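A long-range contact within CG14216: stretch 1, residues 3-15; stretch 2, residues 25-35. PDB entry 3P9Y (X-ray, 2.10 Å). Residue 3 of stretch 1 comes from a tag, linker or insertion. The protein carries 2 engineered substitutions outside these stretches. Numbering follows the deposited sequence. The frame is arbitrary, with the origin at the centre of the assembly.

Stretch 1, residues 3-15: HMTDPSKLAVAVV
Stretch 2, residues 25-35: EAHNFLAKKGF

The contact joins an N-terminal loop, turn and strand to the C-terminal part of a helix and the turn that ends it. Stretch 1 passes through loop and turn into a strand that includes Val12 to Val15 and continues later in the chain. Stretch 2 enters already helical and stays so through Lys32. Strand and helix axes approach to 8.7 Å, and their N-to-C directions differ by 157°, so they run nearly antiparallel. The nearest CA pairs set the register: Val14 lies 6.8 Å from His27, Asp6 5.9 Å from Phe35 and Met4 4.9 Å from Gly34, CA to CA in each pair. The two stretches bury 496 Å² between them, both sides summed.

Apolar packing holds the strand against the helix. Strand alternation sends the CA-to-CB bonds of Val12 and Val14 toward the helix and that of Ala13 away. Both valines are t. Ala26 and Leu30, four residues apart and hence on one helical face, point back. The closest pairs are Val14 CG1 to Ala26 CB at 3.7 Å and Val14 CG2 to Leu30 CD1 at 3.4 Å; Val14 CG2 is also 4.1 Å from Ala26 CB. Val12 CG1 is looser, 4.4 Å from the same Leu30 CD1. Leu30 is m,t (chi1 -78°, chi2 164°).

The helix end is defined by its backbone bonds. The i to i+4 pattern runs from Phe29 N to Glu25 O (3.1 Å) as far as Lys33 N to Phe29 O (3.0 Å). Lys33, at phi/psi -89/9, is the first residue to leave helical values. Gly34 N then bonds Ala31 O at 3.0 Å, and Phe35 N reaches back to Leu30 O at 3.1 Å, closing the turn. Gly34 sits at 93/10, where a CB would be jammed against the preceding carbonyl; an ideal CB would also lie 2.4 Å from Met4 O, a clash. Its absence lets Gly34 CA approach Met4 O to 3.5 Å in a CA-H...O contact, with 136° at the hydrogen.

Met4, in an extended conformation (-62/156), is m,t,m and directs its side chain onto the helix end: Met4 CE lies 3.3 Å from Lys32 O and 3.4 Å from both Lys33 CA and Lys33 CD. Lys33 contributes to this packing although its CA-to-CB bond points away overall.

No direct hydrogen bond crosses between the stretches. One water links them, accepting from Met4 N at 3.0 Å and donating to Lys32 O at 2.9 Å, so it joins the extended backbone to a carbonyl in the last helical residue.

Asp6 combines turn organisation with a cross-stretch contact. It opens a type I turn to Lys9, with Lys9 N bonded to Asp6 O at 3.1 Å. Its t side chain accepts from Ser8 N through Asp6 OD1 and from Leu10 N through Asp6 OD2, each at 2.9 Å. Asp6 OD2 also lies 3.5 Å from Phe35 CD1, near the ring plane, and therefore meets the edge of Phe35 (chi1 -68°, chi2 -80°).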

# COMPACT_ATOMS: atom_id res chain seq x y z
N HIS A 3 -10.65 14.08 -15.41
CA HIS A 3 -10.33 13.40 -14.16
C HIS A 3 -9.94 14.39 -13.08
O HIS A 3 -9.50 15.50 -13.37
CB HIS A 3 -9.17 12.42 -14.37
CG HIS A 3 -9.37 11.49 -15.52
ND1 HIS A 3 -10.14 10.35 -15.43
CD2 HIS A 3 -8.89 11.52 -16.79
CE1 HIS A 3 -10.13 9.72 -16.59
NE2 HIS A 3 -9.38 10.41 -17.43
N MET A 4 -10.09 13.99 -11.82
CA MET A 4 -9.56 14.78 -10.72
C MET A 4 -8.04 14.87 -10.86
O MET A 4 -7.42 14.00 -11.47
CB MET A 4 -9.92 14.14 -9.38
CG MET A 4 -11.32 14.49 -8.90
SD MET A 4 -11.70 13.61 -7.38
CE MET A 4 -11.81 11.96 -8.03
N THR A 5 -7.46 15.91 -10.28
CA THR A 5 -6.04 16.21 -10.46
C THR A 5 -5.39 16.64 -9.15
O THR A 5 -5.92 17.49 -8.44
CB THR A 5 -5.86 17.35 -11.49
OG1 THR A 5 -5.95 16.81 -12.82
CG2 THR A 5 -4.52 18.04 -11.32
N ASP A 6 -4.24 16.04 -8.84
CA ASP A 6 -3.44 16.42 -7.68
C ASP A 6 -2.60 17.64 -8.02
O ASP A 6 -1.70 17.57 -8.85
CB ASP A 6 -2.54 15.25 -7.29
CG ASP A 6 -1.57 15.60 -6.18
OD1 ASP A 6 -1.72 16.68 -5.58
OD2 ASP A 6 -0.65 14.80 -5.91
N PRO A 7 -2.88 18.78 -7.37
CA PRO A 7 -2.18 20.04 -7.69
C PRO A 7 -0.71 20.02 -7.28
O PRO A 7 0.08 20.81 -7.79
CB PRO A 7 -2.95 21.09 -6.88
CG PRO A 7 -3.55 20.33 -5.74
CD PRO A 7 -3.82 18.94 -6.24
N SER A 8 -0.35 19.13 -6.36
CA SER A 8 1.03 19.01 -5.90
C SER A 8 1.81 17.98 -6.70
O SER A 8 3.02 17.85 -6.55
CB SER A 8 1.05 18.63 -4.42
OG SER A 8 0.80 19.75 -3.61
N LYS A 9 1.10 17.24 -7.55
CA LYS A 9 1.69 16.17 -8.33
C LYS A 9 2.60 15.27 -7.50
O LYS A 9 3.65 14.83 -7.97
CB LYS A 9 2.44 16.74 -9.54
CG LYS A 9 1.52 17.31 -10.62
CD LYS A 9 0.28 16.42 -10.83
CE LYS A 9 0.65 14.93 -10.96
NZ LYS A 9 -0.21 14.00 -10.13
N LEU A 10 2.19 14.99 -6.27
CA LEU A 10 2.90 14.06 -5.41
C LEU A 10 3.06 12.70 -6.08
O LEU A 10 2.13 12.21 -6.73
CB LEU A 10 2.13 13.85 -4.10
CG LEU A 10 1.97 15.08 -3.20
CD1 LEU A 10 0.93 14.80 -2.14
CD2 LEU A 10 3.29 15.47 -2.57
N ALA A 11 4.23 12.11 -5.92
CA ALA A 11 4.44 10.71 -6.26
C ALA A 11 4.28 9.90 -4.98
O ALA A 11 5.07 10.04 -4.04
CB ALA A 11 5.82 10.50 -6.86
N VAL A 12 3.25 9.05 -4.95
CA VAL A 12 2.88 8.34 -3.74
C VAL A 12 3.08 6.84 -3.91
O VAL A 12 2.85 6.29 -4.98
CB VAL A 12 1.39 8.61 -3.39
CG1 VAL A 12 0.97 7.82 -2.15
CG2 VAL A 12 1.14 10.09 -3.20
N ALA A 13 3.50 6.18 -2.84
CA ALA A 13 3.49 4.72 -2.80
C ALA A 13 2.72 4.28 -1.57
O ALA A 13 2.74 4.96 -0.55
CB ALA A 13 4.91 4.17 -2.78
N VAL A 14 2.03 3.15 -1.67
CA VAL A 14 1.38 2.52 -0.54
C VAL A 14 1.95 1.11 -0.42
O VAL A 14 2.08 0.40 -1.42
CB VAL A 14 -0.14 2.46 -0.71
CG1 VAL A 14 -0.79 1.90 0.54
CG2 VAL A 14 -0.69 3.85 -1.02
N VAL A 15 2.28 0.72 0.80
CA VAL A 15 3.06 -0.49 1.03
C VAL A 15 2.46 -1.33 2.15
O VAL A 15 2.11 -0.82 3.22
CB VAL A 15 4.52 -0.12 1.38
CG1 VAL A 15 5.38 -1.36 1.45
CG2 VAL A 15 5.08 0.87 0.35
N GLU A 25 -6.15 -2.02 -2.33
CA GLU A 25 -7.38 -1.28 -2.07
C GLU A 25 -7.06 0.21 -2.07
O GLU A 25 -7.77 1.02 -2.69
CB GLU A 25 -7.96 -1.70 -0.73
CG GLU A 25 -9.40 -1.31 -0.52
CD GLU A 25 -10.35 -2.11 -1.39
OE1 GLU A 25 -11.00 -1.50 -2.25
OE2 GLU A 25 -10.43 -3.35 -1.23
N ALA A 26 -5.98 0.58 -1.39
CA ALA A 26 -5.53 1.97 -1.35
C ALA A 26 -5.07 2.43 -2.74
O ALA A 26 -5.30 3.58 -3.13
CB ALA A 26 -4.41 2.16 -0.33
N HIS A 27 -4.39 1.54 -3.46
CA HIS A 27 -3.91 1.87 -4.79
C HIS A 27 -5.09 2.29 -5.64
O HIS A 27 -5.08 3.35 -6.28
CB HIS A 27 -3.22 0.66 -5.44
CG HIS A 27 -2.52 0.97 -6.73
ND1 HIS A 27 -1.30 0.41 -7.06
CD2 HIS A 27 -2.85 1.78 -7.76
CE1 HIS A 27 -0.92 0.86 -8.24
NE2 HIS A 27 -1.84 1.69 -8.69
N ASN A 28 -6.13 1.46 -5.64
CA ASN A 28 -7.29 1.67 -6.49
C ASN A 28 -8.00 2.98 -6.17
O ASN A 28 -8.33 3.75 -7.06
CB ASN A 28 -8.26 0.50 -6.34
CG ASN A 28 -9.49 0.66 -7.20
OD1 ASN A 28 -9.49 0.32 -8.38
ND2 ASN A 28 -10.54 1.20 -6.61
N PHE A 29 -8.21 3.22 -4.88
CA PHE A 29 -8.92 4.41 -4.45
C PHE A 29 -8.12 5.67 -4.79
O PHE A 29 -8.64 6.59 -5.41
CB PHE A 29 -9.19 4.34 -2.94
CG PHE A 29 -10.34 5.19 -2.48
CD1 PHE A 29 -11.61 4.66 -2.36
CD2 PHE A 29 -10.14 6.52 -2.17
CE1 PHE A 29 -12.67 5.45 -1.94
CE2 PHE A 29 -11.19 7.32 -1.74
CZ PHE A 29 -12.46 6.78 -1.62
N LEU A 30 -6.85 5.69 -4.40
CA LEU A 30 -5.98 6.83 -4.68
C LEU A 30 -5.94 7.16 -6.17
O LEU A 30 -6.00 8.32 -6.55
CB LEU A 30 -4.56 6.56 -4.17
CG LEU A 30 -4.36 6.72 -2.66
CD1 LEU A 30 -3.05 6.05 -2.22
CD2 LEU A 30 -4.38 8.19 -2.25
N ALA A 31 -5.83 6.13 -7.01
CA ALA A 31 -5.74 6.33 -8.45
C ALA A 31 -7.04 6.93 -9.00
O ALA A 31 -7.01 7.80 -9.86
CB ALA A 31 -5.44 5.01 -9.15
N LYS A 32 -8.17 6.46 -8.49
CA LYS A 32 -9.47 6.98 -8.90
C LYS A 32 -9.67 8.43 -8.47
O LYS A 32 -10.41 9.18 -9.11
CB LYS A 32 -10.60 6.12 -8.33
CG LYS A 32 -10.79 4.81 -9.07
CD LYS A 32 -11.91 3.98 -8.44
CE LYS A 32 -12.21 2.74 -9.27
NZ LYS A 32 -13.36 1.96 -8.73
N LYS A 33 -9.00 8.84 -7.39
CA LYS A 33 -9.05 10.23 -6.95
C LYS A 33 -7.95 11.08 -7.61
O LYS A 33 -7.74 12.23 -7.22
CB LYS A 33 -8.96 10.34 -5.43
CG LYS A 33 -10.09 9.64 -4.68
CD LYS A 33 -11.45 10.10 -5.17
CE LYS A 33 -12.58 9.44 -4.37
NZ LYS A 33 -13.92 9.73 -4.96
N GLY A 34 -7.26 10.52 -8.59
CA GLY A 34 -6.38 11.30 -9.44
C GLY A 34 -4.92 11.37 -9.03
O GLY A 34 -4.15 12.15 -9.59
N PHE A 35 -4.52 10.55 -8.06
CA PHE A 35 -3.15 10.57 -7.58
C PHE A 35 -2.22 9.66 -8.38
O PHE A 35 -2.64 8.64 -8.92
CB PHE A 35 -3.09 10.21 -6.10
CG PHE A 35 -3.70 11.25 -5.21
CD1 PHE A 35 -2.98 12.38 -4.87
CD2 PHE A 35 -4.99 11.11 -4.73
CE1 PHE A 35 -3.54 13.35 -4.06
CE2 PHE A 35 -5.55 12.08 -3.93
CZ PHE A 35 -4.83 13.20 -3.59
O HOH W 1 -10.56 11.05 -11.30